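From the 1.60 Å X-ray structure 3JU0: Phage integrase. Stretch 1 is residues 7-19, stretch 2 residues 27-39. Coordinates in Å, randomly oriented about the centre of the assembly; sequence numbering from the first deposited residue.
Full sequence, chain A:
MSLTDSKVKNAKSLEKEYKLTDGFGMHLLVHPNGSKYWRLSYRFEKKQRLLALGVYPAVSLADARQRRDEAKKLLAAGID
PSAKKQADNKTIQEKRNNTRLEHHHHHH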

# COMPACT_ATOMS: atom_id res chain seq x y z
N LYS A 7 -4.11 -13.83 -5.10
CA LYS A 7 -5.19 -12.93 -5.45
C LYS A 7 -4.61 -11.65 -6.04
O LYS A 7 -5.12 -11.11 -7.00
CB LYS A 7 -6.06 -12.65 -4.25
CG LYS A 7 -6.83 -13.92 -3.73
CD LYS A 7 -7.83 -13.50 -2.68
N VAL A 8 -3.50 -11.18 -5.45
CA VAL A 8 -2.85 -9.98 -5.95
C VAL A 8 -2.33 -10.17 -7.35
O VAL A 8 -2.59 -9.34 -8.20
CB VAL A 8 -1.75 -9.52 -4.99
CG1 VAL A 8 -0.95 -8.37 -5.60
CG2 VAL A 8 -2.34 -9.13 -3.66
N LYS A 9 -1.61 -11.26 -7.58
CA LYS A 9 -1.01 -11.55 -8.89
C LYS A 9 -2.08 -11.72 -9.95
O LYS A 9 -1.91 -11.24 -11.08
CB LYS A 9 -0.16 -12.82 -8.79
CG LYS A 9 0.61 -13.16 -10.03
CD LYS A 9 1.37 -14.44 -9.80
CE LYS A 9 2.60 -14.55 -10.68
NZ LYS A 9 2.44 -13.57 -11.79
N ASN A 10 -3.17 -12.44 -9.59
CA ASN A 10 -4.14 -12.83 -10.57
C ASN A 10 -5.26 -11.78 -10.86
O ASN A 10 -6.04 -11.94 -11.83
CB ASN A 10 -4.74 -14.16 -10.16
CG ASN A 10 -3.73 -15.31 -10.18
OD1 ASN A 10 -2.76 -15.31 -10.95
ND2 ASN A 10 -4.03 -16.34 -9.41
N ALA A 11 -5.33 -10.72 -10.06
CA ALA A 11 -6.28 -9.67 -10.28
C ALA A 11 -6.09 -9.07 -11.67
O ALA A 11 -4.96 -8.78 -12.07
CB ALA A 11 -6.19 -8.59 -9.20
N LYS A 12 -7.17 -8.92 -12.44
CA LYS A 12 -7.09 -8.35 -13.79
C LYS A 12 -7.73 -6.98 -13.83
O LYS A 12 -8.64 -6.69 -13.06
CB LYS A 12 -7.79 -9.28 -14.79
CG LYS A 12 -8.77 -10.16 -14.02
CD LYS A 12 -8.46 -9.96 -12.52
CE LYS A 12 -9.60 -10.23 -11.59
NZ LYS A 12 -10.50 -9.09 -11.52
N SER A 13 -7.25 -6.10 -14.69
CA SER A 13 -7.86 -4.79 -14.81
C SER A 13 -9.22 -4.87 -15.45
O SER A 13 -9.47 -5.74 -16.31
CB SER A 13 -6.99 -3.84 -15.59
OG SER A 13 -6.77 -4.38 -16.84
N LEU A 14 -10.06 -3.95 -15.05
CA LEU A 14 -11.39 -3.77 -15.61
C LEU A 14 -11.46 -2.41 -16.27
O LEU A 14 -10.43 -1.78 -16.52
CB LEU A 14 -12.42 -3.96 -14.50
CG LEU A 14 -12.47 -5.34 -13.92
CD1 LEU A 14 -13.47 -5.40 -12.75
CD2 LEU A 14 -12.98 -6.30 -14.98
N GLU A 15 -12.63 -1.90 -16.57
CA GLU A 15 -12.76 -0.63 -17.26
C GLU A 15 -12.47 0.57 -16.41
O GLU A 15 -12.00 1.61 -16.90
CB GLU A 15 -14.18 -0.52 -17.85
CG GLU A 15 -14.36 0.72 -18.61
CD GLU A 15 -13.75 0.66 -19.96
OE1 GLU A 15 -13.68 1.78 -20.52
OE2 GLU A 15 -13.37 -0.44 -20.47
N LYS A 16 -12.77 0.43 -15.12
CA LYS A 16 -12.55 1.45 -14.13
C LYS A 16 -11.69 0.83 -13.05
O LYS A 16 -11.61 -0.40 -12.95
CB LYS A 16 -13.85 2.02 -13.54
CG LYS A 16 -14.80 2.65 -14.66
CD LYS A 16 -16.16 2.99 -14.19
N GLU A 17 -11.00 1.69 -12.30
CA GLU A 17 -10.15 1.28 -11.18
C GLU A 17 -11.04 0.64 -10.14
O GLU A 17 -12.24 1.00 -9.98
CB GLU A 17 -9.38 2.46 -10.61
CG GLU A 17 -10.16 3.50 -9.89
CD GLU A 17 -9.28 4.65 -9.40
OE1 GLU A 17 -8.24 4.88 -10.01
OE2 GLU A 17 -9.66 5.26 -8.40
N TYR A 18 -10.47 -0.35 -9.46
CA TYR A 18 -11.10 -0.93 -8.31
C TYR A 18 -10.10 -1.23 -7.19
O TYR A 18 -8.93 -1.40 -7.45
CB TYR A 18 -11.95 -2.13 -8.68
CG TYR A 18 -11.22 -3.35 -9.16
CD1 TYR A 18 -10.80 -4.33 -8.28
CD2 TYR A 18 -10.88 -3.51 -10.48
CE1 TYR A 18 -10.07 -5.44 -8.68
CE2 TYR A 18 -10.19 -4.60 -10.91
CZ TYR A 18 -9.79 -5.59 -10.03
OH TYR A 18 -9.13 -6.72 -10.44
N LYS A 19 -10.62 -1.34 -5.96
CA LYS A 19 -9.79 -1.60 -4.78
C LYS A 19 -10.03 -2.99 -4.30
O LYS A 19 -11.20 -3.41 -4.15
CB LYS A 19 -10.18 -0.65 -3.64
CG LYS A 19 -10.10 0.75 -3.96
CD LYS A 19 -10.53 1.53 -2.73
CE LYS A 19 -10.98 2.96 -3.08
NZ LYS A 19 -11.19 3.20 -4.54
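Stretch 2 27-39: HLLVHPNGSKYWR

Stretch 2 is a β-hairpin, strands 27-30 and 36-39 joined by a type I turn from His31 to Gly34, and its first strand runs antiparallel to the start of a strand at 18-19 that continues beyond stretch 1. Tyr18 and Val30 form the hydrogen-bonded pair: Val30 N donates to Tyr18 O (2.8 Å) and Tyr18 N to Val30 O (3.1 Å). Lys19 and Leu29 follow as a non-hydrogen-bonded pair, CA to CA 4.5 Å. Val30 O also accepts from water 2 (2.9 Å), which donates to Lys16 O (2.8 Å) and accepts from Leu14 N (2.9 Å), so Leu14 N and Lys16 O are satisfied through water just before the direct Tyr18-Val30 pairing begins. Water 1 similarly donates to Leu14 O (2.8 Å) and, weakly, to Pro32 O (3.4 Å).

From the second strand, the extended Lys36 side chain reaches the end of helix 7-10, where its NZ donates to Val8 O and Ala11 O, both at 2.9 Å, supplying carbonyls there with a charged donor. Val8 packs CG1 on Leu28 CD2 (3.9 Å) and CG2 on Trp38 CH2 (3.8 Å). Val30 CB lies over one face of the Tyr18 ring, 3.6 Å from Tyr18 CZ; that ring is anchored by its hydroxyl, which donates to Lys12 O (OH to O 2.7 Å). Within the turn, Gly34 N donates to His31 O (2.9 Å) and Asn33 N to His31 ND1 (2.9 Å).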

# COMPACT_ATOMS: atom_id res chain seq x y z
N HIS A 27 -5.23 -1.19 0.88
CA HIS A 27 -5.86 -1.84 -0.27
C HIS A 27 -4.89 -1.83 -1.43
O HIS A 27 -3.95 -1.04 -1.49
CB HIS A 27 -7.16 -1.20 -0.69
CG HIS A 27 -7.11 0.24 -1.06
ND1 HIS A 27 -6.92 0.71 -2.35
CD2 HIS A 27 -7.33 1.33 -0.31
CE1 HIS A 27 -6.98 2.04 -2.35
NE2 HIS A 27 -7.25 2.43 -1.13
N LEU A 28 -5.14 -2.74 -2.37
CA LEU A 28 -4.53 -2.69 -3.70
C LEU A 28 -5.51 -2.01 -4.65
O LEU A 28 -6.65 -2.41 -4.76
CB LEU A 28 -4.23 -4.12 -4.15
CG LEU A 28 -3.47 -4.27 -5.46
CD1 LEU A 28 -2.02 -3.94 -5.16
CD2 LEU A 28 -3.65 -5.65 -6.00
N LEU A 29 -5.04 -1.00 -5.36
CA LEU A 29 -5.77 -0.36 -6.42
C LEU A 29 -5.34 -0.99 -7.72
O LEU A 29 -4.14 -0.95 -8.10
CB LEU A 29 -5.51 1.16 -6.41
CG LEU A 29 -6.33 1.96 -7.42
CD1 LEU A 29 -7.86 2.02 -6.98
CD2 LEU A 29 -5.76 3.34 -7.49
N VAL A 30 -6.30 -1.60 -8.41
CA VAL A 30 -6.05 -2.27 -9.68
C VAL A 30 -6.60 -1.32 -10.76
O VAL A 30 -7.82 -1.05 -10.83
CB VAL A 30 -6.77 -3.62 -9.77
CG1 VAL A 30 -6.48 -4.35 -11.07
CG2 VAL A 30 -6.36 -4.50 -8.61
N HIS A 31 -5.67 -0.73 -11.52
CA HIS A 31 -6.02 0.36 -12.41
C HIS A 31 -6.24 -0.14 -13.83
O HIS A 31 -5.69 -1.17 -14.23
CB HIS A 31 -4.87 1.40 -12.34
CG HIS A 31 -5.24 2.76 -12.87
ND1 HIS A 31 -5.25 3.05 -14.21
CD2 HIS A 31 -5.57 3.92 -12.23
CE1 HIS A 31 -5.55 4.32 -14.39
NE2 HIS A 31 -5.80 4.87 -13.21
N PRO A 32 -7.13 0.56 -14.59
CA PRO A 32 -7.37 0.13 -15.93
C PRO A 32 -6.12 0.30 -16.78
O PRO A 32 -6.04 -0.39 -17.78
CB PRO A 32 -8.47 1.08 -16.42
CG PRO A 32 -8.95 1.78 -15.37
CD PRO A 32 -8.10 1.57 -14.16
N ASN A 33 -5.14 1.10 -16.34
CA ASN A 33 -3.88 1.21 -17.07
C ASN A 33 -3.02 -0.04 -16.97
O ASN A 33 -1.97 -0.10 -17.60
CB ASN A 33 -3.09 2.49 -16.67
CG ASN A 33 -2.58 2.53 -15.25
OD1 ASN A 33 -2.62 1.54 -14.55
ND2 ASN A 33 -2.07 3.70 -14.81
N GLY A 34 -3.43 -1.02 -16.12
CA GLY A 34 -2.75 -2.23 -15.90
C GLY A 34 -1.83 -2.25 -14.65
O GLY A 34 -1.41 -3.30 -14.16
N SER A 35 -1.66 -1.10 -14.09
CA SER A 35 -0.81 -1.01 -12.92
C SER A 35 -1.56 -1.31 -11.63
O SER A 35 -2.80 -1.22 -11.60
CB SER A 35 -0.22 0.38 -12.84
OG SER A 35 0.74 0.59 -13.89
N LYS A 36 -0.81 -1.74 -10.60
CA LYS A 36 -1.35 -2.19 -9.30
C LYS A 36 -0.64 -1.41 -8.17
O LYS A 36 0.58 -1.50 -8.09
CB LYS A 36 -1.17 -3.69 -9.18
CG LYS A 36 -2.07 -4.55 -10.05
CD LYS A 36 -1.76 -5.99 -9.99
CE LYS A 36 -2.82 -6.80 -10.72
NZ LYS A 36 -2.42 -8.26 -10.88
N TYR A 37 -1.42 -0.58 -7.46
CA TYR A 37 -0.92 0.38 -6.52
C TYR A 37 -1.28 -0.00 -5.10
O TYR A 37 -2.44 -0.24 -4.83
CB TYR A 37 -1.47 1.82 -6.78
CG TYR A 37 -1.26 2.35 -8.15
CD1 TYR A 37 -2.11 2.03 -9.18
CD2 TYR A 37 -0.27 3.26 -8.41
CE1 TYR A 37 -1.95 2.52 -10.45
CE2 TYR A 37 -0.08 3.75 -9.70
CZ TYR A 37 -0.87 3.37 -10.75
OH TYR A 37 -0.72 3.93 -12.02
N TRP A 38 -0.32 -0.00 -4.19
CA TRP A 38 -0.64 -0.18 -2.76
C TRP A 38 -0.95 1.18 -2.15
O TRP A 38 -0.19 2.14 -2.33
CB TRP A 38 0.51 -0.77 -2.00
CG TRP A 38 0.92 -2.14 -2.45
CD1 TRP A 38 2.04 -2.47 -3.15
CD2 TRP A 38 0.18 -3.34 -2.26
NE1 TRP A 38 2.07 -3.83 -3.35
CE2 TRP A 38 0.94 -4.39 -2.80
CE3 TRP A 38 -1.05 -3.62 -1.66
CZ2 TRP A 38 0.47 -5.73 -2.82
CZ3 TRP A 38 -1.48 -4.98 -1.64
CH2 TRP A 38 -0.70 -5.99 -2.20
N ARG A 39 -2.04 1.22 -1.42
CA ARG A 39 -2.52 2.46 -0.79
C ARG A 39 -2.96 2.23 0.63
O ARG A 39 -3.56 1.19 0.93
CB ARG A 39 -3.71 3.05 -1.55
CG ARG A 39 -3.39 3.61 -2.90
CD ARG A 39 -2.19 3.21 -3.47
NE ARG A 39 -1.76 4.32 -4.32
CZ ARG A 39 -0.55 4.51 -4.83
NH1 ARG A 39 0.60 3.68 -4.61
NH2 ARG A 39 -0.50 5.56 -5.57
O HOH W 1 -8.58 -2.50 -18.47
O HOH W 2 -9.22 -1.91 -13.18